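Acyl-[acyl-carrier-protein]--UDP-N-acetylglucosamine O-acyltransferase (Leptospira interrogans, PDB 3HSQ) probably catalyses transfer of an acyl chain from acyl carrier protein to UDP-N-acetylglucosamine, an early step in building lipid A. Local coordinates at residues 144-149 and 162-167. Numbering follows the deposited sequence.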
loop_
_atom_site.group_PDB
_atom_site.type_symbol
_atom_site.label_atom_id
_atom_site.label_comp_id
_atom_site.label_asym_id
_atom_site.label_seq_id
_atom_site.Cartn_x
_atom_site.Cartn_y
_atom_site.Cartn_z
ATOM N N ASN A 144 17.884 13.618 8.914
ATOM C CA ASN A 144 18.733 12.442 8.881
ATOM C C ASN A 144 18.257 11.433 9.907
ATOM O O ASN A 144 17.738 11.809 10.955
ATOM C CB ASN A 144 20.201 12.816 9.165
ATOM C CG ASN A 144 20.694 13.988 8.321
ATOM O OD1 ASN A 144 20.721 13.929 7.092
ATOM N ND2 ASN A 144 21.096 15.056 8.988
ATOM N N PHE A 145 18.444 10.152 9.608
ATOM C CA PHE A 145 18.086 9.070 10.530
ATOM C C PHE A 145 16.625 9.061 10.962
ATOM O O PHE A 145 16.302 8.599 12.055
ATOM C CB PHE A 145 18.987 9.093 11.766
ATOM C CG PHE A 145 20.404 8.721 11.484
ATOM C CD1 PHE A 145 20.799 7.393 11.511
ATOM C CD2 PHE A 145 21.346 9.701 11.197
ATOM C CE1 PHE A 145 22.117 7.043 11.250
ATOM C CE2 PHE A 145 22.677 9.362 10.945
ATOM C CZ PHE A 145 23.060 8.035 10.973
ATOM N N ALA A 146 15.748 9.580 10.107
ATOM C CA ALA A 146 14.313 9.543 10.365
ATOM C C ALA A 146 13.760 8.181 9.929
ATOM O O ALA A 146 14.350 7.506 9.087
ATOM C CB ALA A 146 13.609 10.686 9.650
ATOM N N PHE A 147 12.644 7.769 10.530
ATOM C CA PHE A 147 12.052 6.457 10.264
ATOM C C PHE A 147 10.571 6.632 9.929
ATOM O O PHE A 147 9.779 7.089 10.764
ATOM C CB PHE A 147 12.245 5.545 11.490
ATOM C CG PHE A 147 11.853 4.091 11.273
ATOM C CD1 PHE A 147 12.819 3.134 10.980
ATOM C CD2 PHE A 147 10.525 3.674 11.417
ATOM C CE1 PHE A 147 12.471 1.780 10.802
ATOM C CE2 PHE A 147 10.167 2.332 11.248
ATOM C CZ PHE A 147 11.147 1.384 10.940
ATOM N N ILE A 148 10.203 6.274 8.702
ATOM C CA ILE A 148 8.813 6.392 8.247
ATOM C C ILE A 148 8.182 5.010 8.068
ATOM O O ILE A 148 8.587 4.223 7.212
ATOM C CB ILE A 148 8.677 7.234 6.945
ATOM C CG1 ILE A 148 9.381 8.598 7.074
ATOM C CG2 ILE A 148 7.193 7.396 6.535
ATOM C CD1 ILE A 148 8.773 9.574 8.077
ATOM N N SER A 149 7.195 4.719 8.898
ATOM C CA SER A 149 6.492 3.439 8.833
ATOM C C SER A 149 5.487 3.419 7.690
ATOM O O SER A 149 5.096 4.475 7.169
ATOM C CB SER A 149 5.792 3.139 10.162
ATOM O OG SER A 149 6.720 3.153 11.240
ATOM N N ASP A 162 15.541 15.147 12.669
ATOM C CA ASP A 162 16.538 14.082 12.828
ATOM C C ASP A 162 16.166 13.068 13.903
ATOM O O ASP A 162 15.634 13.427 14.963
ATOM C CB ASP A 162 17.915 14.658 13.180
ATOM C CG ASP A 162 18.560 15.422 12.037
ATOM O OD1 ASP A 162 17.927 15.655 10.986
ATOM O OD2 ASP A 162 19.731 15.794 12.201
ATOM N N TYR A 163 16.465 11.807 13.613
ATOM C CA TYR A 163 16.254 10.672 14.527
ATOM C C TYR A 163 14.807 10.510 15.012
ATOM O O TYR A 163 14.549 9.917 16.060
ATOM C CB TYR A 163 17.244 10.718 15.714
ATOM C CG TYR A 163 18.704 10.714 15.297
ATOM C CD1 TYR A 163 19.369 11.913 15.009
ATOM C CD2 TYR A 163 19.421 9.516 15.194
ATOM C CE1 TYR A 163 20.708 11.924 14.625
ATOM C CE2 TYR A 163 20.764 9.512 14.800
ATOM C CZ TYR A 163 21.399 10.729 14.525
ATOM O OH TYR A 163 22.723 10.762 14.144
ATOM N N SER A 164 13.855 11.026 14.248
ATOM C CA SER A 164 12.466 10.871 14.644
ATOM C C SER A 164 11.810 9.667 13.975
ATOM O O SER A 164 12.309 9.143 12.976
ATOM C CB SER A 164 11.666 12.157 14.413
ATOM O OG SER A 164 11.450 12.379 13.031
ATOM N N MET A 165 10.696 9.231 14.551
ATOM C CA MET A 165 9.965 8.072 14.063
ATOM C C MET A 165 8.471 8.368 13.945
ATOM O O MET A 165 7.858 8.950 14.848
ATOM C CB MET A 165 10.212 6.856 14.971
ATOM C CG MET A 165 9.519 5.586 14.505
ATOM S SD MET A 165 10.326 4.114 15.116
ATOM C CE MET A 165 9.537 3.937 16.721
ATOM N N VAL A 166 7.902 7.997 12.807
ATOM C CA VAL A 166 6.453 8.010 12.651
ATOM C C VAL A 166 5.966 6.566 12.572
ATOM O O VAL A 166 6.296 5.848 11.640
ATOM C CB VAL A 166 5.987 8.798 11.414
ATOM C CG1 VAL A 166 4.466 8.898 11.430
ATOM C CG2 VAL A 166 6.619 10.193 11.394
ATOM N N ALA A 167 5.208 6.154 13.581
ATOM C CA ALA A 167 4.678 4.799 13.683
ATOM C C ALA A 167 3.493 4.588 12.723
ATOM O O ALA A 167 2.878 5.552 12.271
ATOM C CB ALA A 167 4.274 4.500 15.137
#
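Asn-144 and Asp-162 start the pairing of two successive coils of the left-handed parallel beta-helix, the fold of the hexapeptide-repeat acyltransferases. Asp-162 OD1 takes the backbone N-H of Asn-144 at 2.9 Å, from above the carboxylate plane rather than within it; CG stands beside Asp-162's own N (chi1 -69°), which brings the carboxylate up to the preceding coil. Asn-144 ND2 comes no closer than 3.6 Å to Asp-162 OD2, while Asn-144 OD1 accepts from Asn-126 N, one coil back. From there the backbone takes over: Tyr-163 N gives to Asn-144 O, Phe-147 N to Ser-164 O, and Val-166 N to Phe-147 O at 2.9 Å, nearly straight. Val-166 O is gripped twice, by Ser-149 N (3.1 Å) and by Ser-149 OG (2.8 Å), the hydroxyl arriving tilted from the carbonyl plane. At the turn, the Phe-145 and Tyr-163 rings lie parallel but slid apart, with Phe-145 CB over the Tyr-163 face, 3.7 Å from its centroid. Farther along, Met-165 SD meets the Phe-147 ring obliquely, a Met-aromatic contact. The chemistry implies a seam held mainly by main-chain bonds, with one side-chain bond added at each end, from Asp-162 and from Ser-149.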